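Local coordinates for indole-3-pyruvate decarboxylase (Azospirillum brasilense, PDB 2NXW), which catalyses the thiamine diphosphate- and metal-dependent decarboxylation of indole-3-pyruvate to indole-3-acetaldehyde and carbon dioxide, a step in auxin biosynthesis, at residues Trp201-Asp206 and Asp334-Gly339; Ala108-Val113 and Arg234-Glu239; Glu372-Met377 and Ala538-Gly543. One frame throughout, in Å; residues are numbered along the deposited sequence.

Interaction 1 of 3, residues Trp201-Asp206 and Asp334-Gly339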
loop_
_atom_site.group_PDB
_atom_site.type_symbol
_atom_site.label_atom_id
_atom_site.label_comp_id
_atom_site.label_asym_id
_atom_site.label_seq_id
_atom_site.Cartn_x
_atom_site.Cartn_y
_atom_site.Cartn_z
ATOM N N TRP A 201 14.294 2.097 -27.101
ATOM C CA TRP A 201 13.499 1.239 -26.227
ATOM C C TRP A 201 13.449 -0.139 -26.878
ATOM O O TRP A 201 13.548 -0.254 -28.100
ATOM C CB TRP A 201 12.080 1.796 -26.058
ATOM C CG TRP A 201 11.970 2.812 -24.960
ATOM C CD1 TRP A 201 12.715 3.949 -24.813
ATOM C CD2 TRP A 201 11.057 2.785 -23.855
ATOM N NE1 TRP A 201 12.326 4.630 -23.683
ATOM C CE2 TRP A 201 11.309 3.940 -23.076
ATOM C CE3 TRP A 201 10.050 1.900 -23.446
ATOM C CZ2 TRP A 201 10.591 4.232 -21.911
ATOM C CZ3 TRP A 201 9.332 2.192 -22.283
ATOM C CH2 TRP A 201 9.611 3.352 -21.530
ATOM N N PRO A 202 13.294 -1.201 -26.071
ATOM C CA PRO A 202 13.236 -2.582 -26.570
ATOM C C PRO A 202 12.158 -2.847 -27.622
ATOM O O PRO A 202 11.026 -2.386 -27.497
ATOM C CB PRO A 202 12.988 -3.400 -25.303
ATOM C CG PRO A 202 13.593 -2.560 -24.222
ATOM C CD PRO A 202 13.152 -1.173 -24.605
ATOM N N VAL A 203 12.522 -3.598 -28.657
ATOM C CA VAL A 203 11.585 -3.973 -29.713
ATOM C C VAL A 203 11.846 -5.435 -30.040
ATOM O O VAL A 203 12.939 -5.793 -30.480
ATOM C CB VAL A 203 11.779 -3.142 -30.996
ATOM C CG1 VAL A 203 10.827 -3.639 -32.082
ATOM C CG2 VAL A 203 11.529 -1.669 -30.706
ATOM N N ASP A 204 10.847 -6.278 -29.804
ATOM C CA ASP A 204 10.971 -7.705 -30.067
ATOM C C ASP A 204 10.455 -8.027 -31.467
ATOM O O ASP A 204 9.248 -8.182 -31.669
ATOM C CB ASP A 204 10.172 -8.493 -29.036
ATOM C CG ASP A 204 10.445 -9.976 -29.106
ATOM O OD1 ASP A 204 10.796 -10.460 -30.203
ATOM O OD2 ASP A 204 10.298 -10.652 -28.069
ATOM N N ARG A 205 11.372 -8.133 -32.425
ATOM C CA ARG A 205 11.012 -8.420 -33.811
ATOM C C ARG A 205 10.306 -9.760 -33.997
ATOM O O ARG A 205 9.445 -9.892 -34.870
ATOM C CB ARG A 205 12.256 -8.369 -34.702
ATOM C CG ARG A 205 12.916 -6.999 -34.761
ATOM C CD ARG A 205 11.965 -5.943 -35.305
ATOM N N ASP A 206 10.666 -10.751 -33.188
ATOM C CA ASP A 206 10.036 -12.062 -33.294
ATOM C C ASP A 206 8.595 -11.985 -32.811
ATOM O O ASP A 206 7.688 -12.512 -33.458
ATOM C CB ASP A 206 10.798 -13.108 -32.473
ATOM C CG ASP A 206 12.161 -13.430 -33.061
ATOM O OD1 ASP A 206 12.231 -13.688 -34.280
ATOM O OD2 ASP A 206 13.158 -13.433 -32.305
ATOM N N ASP A 334 7.118 -5.265 -25.776
ATOM C CA ASP A 334 8.046 -4.589 -26.669
ATOM C C ASP A 334 7.577 -4.525 -28.118
ATOM O O ASP A 334 8.305 -4.877 -29.046
ATOM C CB ASP A 334 9.427 -5.251 -26.588
ATOM C CG ASP A 334 9.944 -5.333 -25.166
ATOM O OD1 ASP A 334 9.641 -4.417 -24.375
ATOM O OD2 ASP A 334 10.657 -6.306 -24.841
ATOM N N ILE A 335 6.347 -4.061 -28.300
ATOM C CA ILE A 335 5.773 -3.919 -29.626
ATOM C C ILE A 335 5.284 -2.490 -29.815
ATOM O O ILE A 335 4.207 -2.130 -29.340
ATOM C CB ILE A 335 4.586 -4.879 -29.837
ATOM C CG1 ILE A 335 5.086 -6.327 -29.781
ATOM C CG2 ILE A 335 3.891 -4.572 -31.167
ATOM C CD1 ILE A 335 4.066 -7.359 -30.191
ATOM N N PRO A 336 6.086 -1.650 -30.482
ATOM C CA PRO A 336 5.685 -0.260 -30.714
ATOM C C PRO A 336 4.512 -0.269 -31.684
ATOM O O PRO A 336 4.460 -1.098 -32.586
ATOM C CB PRO A 336 6.942 0.371 -31.307
ATOM C CG PRO A 336 7.618 -0.787 -31.996
ATOM C CD PRO A 336 7.430 -1.918 -31.026
ATOM N N LEU A 337 3.561 0.633 -31.486
ATOM C CA LEU A 337 2.393 0.689 -32.351
ATOM C C LEU A 337 2.769 0.873 -33.824
ATOM O O LEU A 337 2.195 0.223 -34.695
ATOM C CB LEU A 337 1.461 1.816 -31.902
ATOM C CG LEU A 337 0.050 1.757 -32.497
ATOM C CD1 LEU A 337 -0.656 0.503 -32.006
ATOM C CD2 LEU A 337 -0.742 2.992 -32.097
ATOM N N ALA A 338 3.730 1.749 -34.103
ATOM C CA ALA A 338 4.145 1.979 -35.476
ATOM C C ALA A 338 4.672 0.690 -36.100
ATOM O O ALA A 338 4.446 0.430 -37.282
ATOM C CB ALA A 338 5.213 3.067 -35.533
ATOM N N GLY A 339 5.361 -0.114 -35.290
ATOM C CA GLY A 339 5.911 -1.370 -35.778
ATOM C C GLY A 339 4.840 -2.399 -36.078
ATOM O O GLY A 339 4.931 -3.140 -37.065
#
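The flat carboxylate of Asp334 turns one face to the ring of Pro202, whose CB sits almost squarely above it, 3.6 Å from Asp334 CG and hardly farther from either oxygen. At the second flat group, the Asp334 carbonyl, Asp204 N donates a hydrogen bond to Asp334 O (3.0 Å), nearly straight at 166° and lying in the carbonyl plane. The same oxygen also receives the CA-H of Val203, with 3.5 Å between Val203 CA and Asp334 O. Asp334 presents its carbonyl here from a left-handed backbone conformation, directly after the edge strand 330-333 of the central domain's mixed sheet. The partner segment is the connection that leaves the N-terminal domain, where Trp201 still packs on helix 161-175, and enters helix 205-221. Each segment runs into a helix: Asp204 is the N-cap of helix 205-221, its OD1 accepting from Ala207 N, and Pro336 holds the N-cap position of helix 337-346. Both Val203 methyls meet Pro336 at CD; CG1, anti to the backbone N (chi1 177°), is 4.0 Å from Pro336 CD, and the two side chains cross at about a right angle. Arg323 ties in from the adjacent hairpin, donating through NH2 to Pro202 O. Asp204 OD2 and Asp334 OD2 stand 5.4 Å apart, like charges that may slightly raise each other's proton affinity.

Interaction 2 of 3, residues Ala108-Val113 and Arg234-Glu239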
loop_
_atom_site.group_PDB
_atom_site.type_symbol
_atom_site.label_atom_id
_atom_site.label_comp_id
_atom_site.label_asym_id
_atom_site.label_seq_id
_atom_site.Cartn_x
_atom_site.Cartn_y
_atom_site.Cartn_z
ATOM N N ALA A 108 -3.234 10.815 -17.730
ATOM C CA ALA A 108 -4.440 10.071 -18.018
ATOM C C ALA A 108 -4.815 10.063 -19.496
ATOM O O ALA A 108 -5.367 9.079 -19.993
ATOM C CB ALA A 108 -5.603 10.643 -17.195
ATOM N N GLU A 109 -4.528 11.160 -20.194
ATOM C CA GLU A 109 -4.897 11.255 -21.597
ATOM C C GLU A 109 -3.730 11.182 -22.574
ATOM O O GLU A 109 -3.811 11.662 -23.707
ATOM C CB GLU A 109 -5.786 12.495 -21.803
ATOM C CG GLU A 109 -7.072 12.330 -20.954
ATOM C CD GLU A 109 -8.088 13.451 -21.052
ATOM O OE1 GLU A 109 -7.731 14.582 -21.429
ATOM O OE2 GLU A 109 -9.268 13.190 -20.718
ATOM N N LYS A 110 -2.654 10.557 -22.107
ATOM C CA LYS A 110 -1.471 10.309 -22.937
ATOM C C LYS A 110 -0.886 11.534 -23.636
ATOM O O LYS A 110 -0.642 11.512 -24.842
ATOM C CB LYS A 110 -1.818 9.227 -23.974
ATOM C CG LYS A 110 -2.093 7.837 -23.365
ATOM C CD LYS A 110 -0.828 7.003 -23.194
ATOM C CE LYS A 110 -0.396 6.407 -24.519
ATOM N NZ LYS A 110 0.753 5.444 -24.379
ATOM N N SER A 111 -0.636 12.590 -22.868
ATOM C CA SER A 111 -0.062 13.823 -23.417
ATOM C C SER A 111 1.279 14.036 -22.718
ATOM O O SER A 111 1.339 14.145 -21.487
ATOM C CB SER A 111 -0.995 15.009 -23.156
ATOM O OG SER A 111 -0.465 16.183 -23.744
ATOM N N PRO A 112 2.373 14.100 -23.494
ATOM C CA PRO A 112 3.715 14.277 -22.937
ATOM C C PRO A 112 4.114 15.669 -22.493
ATOM O O PRO A 112 4.775 16.412 -23.232
ATOM C CB PRO A 112 4.609 13.740 -24.048
ATOM C CG PRO A 112 3.924 14.233 -25.264
ATOM C CD PRO A 112 2.434 13.957 -24.962
ATOM N N VAL A 113 3.706 16.018 -21.280
ATOM C CA VAL A 113 4.059 17.303 -20.710
ATOM C C VAL A 113 5.353 17.126 -19.937
ATOM O O VAL A 113 5.453 16.260 -19.064
ATOM C CB VAL A 113 2.970 17.830 -19.735
ATOM C CG1 VAL A 113 3.480 19.064 -19.001
ATOM C CG2 VAL A 113 1.693 18.165 -20.514
ATOM N N ARG A 234 -2.985 9.150 -33.067
ATOM C CA ARG A 234 -2.789 10.588 -33.216
ATOM C C ARG A 234 -1.471 11.025 -32.578
ATOM O O ARG A 234 -0.684 11.748 -33.191
ATOM C CB ARG A 234 -3.931 11.369 -32.562
ATOM C CG ARG A 234 -3.817 12.868 -32.810
ATOM C CD ARG A 234 -4.651 13.677 -31.845
ATOM N NE ARG A 234 -6.048 13.264 -31.830
ATOM C CZ ARG A 234 -6.874 13.357 -32.866
ATOM N NH1 ARG A 234 -6.447 13.853 -34.018
ATOM N NH2 ARG A 234 -8.131 12.959 -32.740
ATOM N N ARG A 235 -1.218 10.579 -31.351
ATOM C CA ARG A 235 -0.000 10.993 -30.653
ATOM C C ARG A 235 1.280 10.662 -31.413
ATOM O O ARG A 235 2.208 11.477 -31.455
ATOM C CB ARG A 235 0.057 10.359 -29.260
ATOM C CG ARG A 235 -1.087 10.766 -28.324
ATOM C CD ARG A 235 -1.079 12.254 -27.968
ATOM N NE ARG A 235 -2.090 12.530 -26.945
ATOM C CZ ARG A 235 -3.212 13.219 -27.137
ATOM N NH1 ARG A 235 -3.497 13.738 -28.328
ATOM N NH2 ARG A 235 -4.071 13.364 -26.138
ATOM N N TYR A 236 1.318 9.487 -32.031
ATOM C CA TYR A 236 2.508 9.051 -32.749
ATOM C C TYR A 236 2.560 9.416 -34.236
ATOM O O TYR A 236 3.454 8.973 -34.968
ATOM C CB TYR A 236 2.700 7.542 -32.548
ATOM C CG TYR A 236 2.895 7.158 -31.089
ATOM C CD1 TYR A 236 3.694 7.939 -30.248
ATOM C CD2 TYR A 236 2.276 6.031 -30.548
ATOM C CE1 TYR A 236 3.871 7.614 -28.902
ATOM C CE2 TYR A 236 2.449 5.688 -29.189
ATOM C CZ TYR A 236 3.248 6.492 -28.380
ATOM O OH TYR A 236 3.428 6.177 -27.055
ATOM N N GLY A 237 1.605 10.227 -34.680
ATOM C CA GLY A 237 1.587 10.645 -36.073
ATOM C C GLY A 237 1.448 9.510 -37.071
ATOM O O GLY A 237 2.086 9.510 -38.122
ATOM N N LEU A 238 0.593 8.548 -36.753
ATOM C CA LEU A 238 0.382 7.390 -37.613
ATOM C C LEU A 238 -0.878 7.444 -38.482
ATOM O O LEU A 238 -1.289 6.426 -39.022
ATOM C CB LEU A 238 0.325 6.136 -36.743
ATOM C CG LEU A 238 1.621 5.843 -35.991
ATOM C CD1 LEU A 238 1.422 4.667 -35.044
ATOM C CD2 LEU A 238 2.720 5.538 -37.014
ATOM N N GLU A 239 -1.491 8.611 -38.636
ATOM C CA GLU A 239 -2.723 8.658 -39.425
ATOM C C GLU A 239 -2.625 8.102 -40.849
ATOM O O GLU A 239 -3.495 7.341 -41.275
ATOM C CB GLU A 239 -3.296 10.077 -39.461
ATOM C CG GLU A 239 -4.561 10.175 -40.307
ATOM C CD GLU A 239 -5.259 11.506 -40.173
ATOM O OE1 GLU A 239 -4.565 12.545 -40.110
ATOM O OE2 GLU A 239 -6.505 11.514 -40.138
#
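Arg235 reaches across from the end of helix 231-235 and grips two consecutive carbonyls, those of Glu109 and Lys110, with one edge of its guanidinium group. NH2 donates to Glu109 O (3.0 Å), with the donor almost in line with that C=O bond, whereas NE makes a shorter bond to Lys110 O (2.7 Å) from well above the carbonyl plane. Both oxygens lie close to the guanidinium plane, so the pair fixes its rotation. A bend at chi2 (-65°) followed by an extended chi3 lays the shaft of the chain over the same carbonyl, bringing Arg235 CD to 3.2 Å from Lys110 O. Ser176 OG is a further donor to this oxygen. The tight part lies at these two buried carbonyls. The outer side, with partly exposed Tyr236 and Arg235, is slacker: Lys110 NZ and Tyr236 OH are 3.9 Å apart, and the lysine, curled by bends at chi2 and chi3, spends its ammonium on Glu232, Asp322 and the carbonyl of Gln175. A glycerol, probably from the crystallisation liquor, lies about 4 Å from the arginine side chain. Glu109 turns its carboxylate elsewhere, to Arg80 and the backbone of Tyr420 and Tyr421. Lys110 and Gly237, both with positive phi, are the C-prime residues of Schellman motifs ending helices 100-108 and 231-235; the contact thus joins two helix C-termini, one from the N-terminal TPP-binding domain and one from the central domain.

Interaction 3 of 3, residues Glu372-Met377 and Ala538-Gly543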
loop_
_atom_site.group_PDB
_atom_site.type_symbol
_atom_site.label_atom_id
_atom_site.label_comp_id
_atom_site.label_asym_id
_atom_site.label_seq_id
_atom_site.Cartn_x
_atom_site.Cartn_y
_atom_site.Cartn_z
ATOM N N GLU A 372 -36.748 33.395 -27.896
ATOM C CA GLU A 372 -36.758 32.296 -26.936
ATOM C C GLU A 372 -35.430 32.179 -26.196
ATOM O O GLU A 372 -34.391 32.637 -26.687
ATOM C CB GLU A 372 -37.022 30.967 -27.647
ATOM C CG GLU A 372 -38.407 30.821 -28.256
ATOM C CD GLU A 372 -39.520 30.933 -27.228
ATOM O OE1 GLU A 372 -39.347 30.454 -26.084
ATOM O OE2 GLU A 372 -40.579 31.489 -27.580
ATOM N N PRO A 373 -35.443 31.575 -24.999
ATOM C CA PRO A 373 -34.203 31.413 -24.239
ATOM C C PRO A 373 -33.261 30.461 -24.977
ATOM O O PRO A 373 -33.653 29.762 -25.911
ATOM C CB PRO A 373 -34.679 30.864 -22.893
ATOM C CG PRO A 373 -35.996 30.210 -23.219
ATOM C CD PRO A 373 -36.610 31.176 -24.192
ATOM N N ILE A 374 -32.008 30.450 -24.549
ATOM C CA ILE A 374 -30.990 29.621 -25.173
ATOM C C ILE A 374 -30.852 28.248 -24.530
ATOM O O ILE A 374 -30.848 28.125 -23.304
ATOM C CB ILE A 374 -29.634 30.335 -25.081
ATOM C CG1 ILE A 374 -29.706 31.669 -25.820
ATOM C CG2 ILE A 374 -28.511 29.463 -25.661
ATOM C CD1 ILE A 374 -28.624 32.641 -25.365
ATOM N N ALA A 375 -30.728 27.226 -25.371
ATOM C CA ALA A 375 -30.503 25.865 -24.910
ATOM C C ALA A 375 -29.147 25.464 -25.499
ATOM O O ALA A 375 -28.702 26.047 -26.487
ATOM C CB ALA A 375 -31.600 24.930 -25.415
ATOM N N PRO A 376 -28.469 24.477 -24.899
ATOM C CA PRO A 376 -27.171 24.067 -25.442
ATOM C C PRO A 376 -27.213 23.740 -26.943
ATOM O O PRO A 376 -26.292 24.085 -27.687
ATOM C CB PRO A 376 -26.817 22.850 -24.594
ATOM C CG PRO A 376 -27.378 23.218 -23.252
ATOM C CD PRO A 376 -28.738 23.804 -23.610
ATOM N N MET A 377 -28.272 23.082 -27.411
ATOM C CA MET A 377 -28.327 22.750 -28.831
ATOM C C MET A 377 -28.397 23.983 -29.732
ATOM O O MET A 377 -28.007 23.920 -30.901
ATOM C CB MET A 377 -29.495 21.807 -29.133
ATOM C CG MET A 377 -29.353 20.427 -28.494
ATOM S SD MET A 377 -27.744 19.631 -28.737
ATOM C CE MET A 377 -27.862 19.114 -30.439
ATOM N N ALA A 538 -23.580 32.979 -22.394
ATOM C CA ALA A 538 -24.907 32.516 -22.787
ATOM C C ALA A 538 -25.684 32.032 -21.584
ATOM O O ALA A 538 -25.312 31.032 -20.973
ATOM C CB ALA A 538 -24.787 31.394 -23.809
ATOM N N MET A 539 -26.755 32.744 -21.241
ATOM C CA MET A 539 -27.585 32.347 -20.107
ATOM C C MET A 539 -28.461 31.168 -20.541
ATOM O O MET A 539 -29.123 31.212 -21.574
ATOM C CB MET A 539 -28.451 33.523 -19.652
ATOM C CG MET A 539 -27.661 34.812 -19.398
ATOM S SD MET A 539 -26.205 34.569 -18.309
ATOM C CE MET A 539 -27.032 34.250 -16.742
ATOM N N ILE A 540 -28.444 30.104 -19.748
ATOM C CA ILE A 540 -29.201 28.894 -20.055
ATOM C C ILE A 540 -29.972 28.474 -18.810
ATOM O O ILE A 540 -29.426 28.497 -17.715
ATOM C CB ILE A 540 -28.237 27.746 -20.430
ATOM C CG1 ILE A 540 -27.397 28.153 -21.639
ATOM C CG2 ILE A 540 -29.014 26.451 -20.714
ATOM C CD1 ILE A 540 -26.280 27.150 -21.972
ATOM N N PRO A 541 -31.253 28.098 -18.960
ATOM C CA PRO A 541 -31.989 27.687 -17.760
ATOM C C PRO A 541 -31.494 26.342 -17.210
ATOM O O PRO A 541 -30.944 25.514 -17.941
ATOM C CB PRO A 541 -33.437 27.559 -18.251
ATOM C CG PRO A 541 -33.492 28.398 -19.492
ATOM C CD PRO A 541 -32.140 28.172 -20.137
ATOM N N ARG A 542 -31.687 26.135 -15.910
ATOM C CA ARG A 542 -31.341 24.860 -15.307
ATOM C C ARG A 542 -32.314 23.822 -15.872
ATOM O O ARG A 542 -33.460 24.156 -16.227
ATOM C CB ARG A 542 -31.491 24.929 -13.791
ATOM C CG ARG A 542 -30.486 25.843 -13.138
ATOM C CD ARG A 542 -30.794 26.008 -11.676
ATOM N NE ARG A 542 -29.891 26.958 -11.040
ATOM C CZ ARG A 542 -30.167 27.606 -9.916
ATOM N NH1 ARG A 542 -31.325 27.398 -9.296
ATOM N NH2 ARG A 542 -29.312 28.488 -9.430
ATOM N N GLY A 543 -31.862 22.579 -15.973
ATOM C CA GLY A 543 -32.724 21.524 -16.487
ATOM C C GLY A 543 -32.714 21.386 -18.003
ATOM O O GLY A 543 -33.340 20.475 -18.548
HETATM O O HOH W 1 -31.602 31.990 -22.161
#
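Apolar packing centres on Ile374 and Ile540, which are nearest in backbone register. Ile374 CD1 extends to Ala538 CB (4.3 Å), while its CG2 meets Ile540 CG1. A chi1 of -59° puts Ile540 CG1 beside the backbone N and leaves CG2 anti to it, where this methyl meets Pro376 CD at 3.9 Å, the two side chains slanting across each other. At the solvent-exposed end, the rings of Pro373 and Pro541 touch more loosely. Ile379 of helix 376-388 packs on both isoleucines and on Ala538.

A second class sets carbon against backbone oxygen. Ile374 O points between Pro541 CD (3.4 Å) and Ile540 CG2 (3.6 Å), and Met539 O lies 3.7 Å from Ile374 CB.

Polar linkage is by water: one molecule accepts from Ile374 N (2.9 Å) and donates to Met539 O (2.7 Å), bridging the two backbones. The touching parts, 373-376 and 538-541, run 102° apart, unlike neighbouring strands of a sheet.

The segments join the approach to helix 376-388 to the end of strand 534-539 in the C-terminal TPP-binding domain. The contact rests on aliphatic packing and one water rather than direct polar bonds, consistent with the Ile540 side chain, about 4 Å from that of Asn476, forming an apolar backing to this magnesium ligand.

Overall arrangement
The three contacts sample three domains. Interaction 1 is a surface contact that fastens the connection out of the N-terminal domain to the central domain, and interaction 2 is buried near the chain's centre where those same domains meet. They touch through Leu238, which packs on Leu337 and Ala338, and their segments alternate along the chain. Interaction 3 comes later in sequence, on the other side of the chain's centre from interaction 1, about 51 Å away centre to centre, and belongs to the cofactor-binding C-terminal domain. Chemistry follows place: one backbone bond with light packing at the surface, a charged side chain holding carbonyls in the interior, and aliphatic packing with a bridging water near the magnesium.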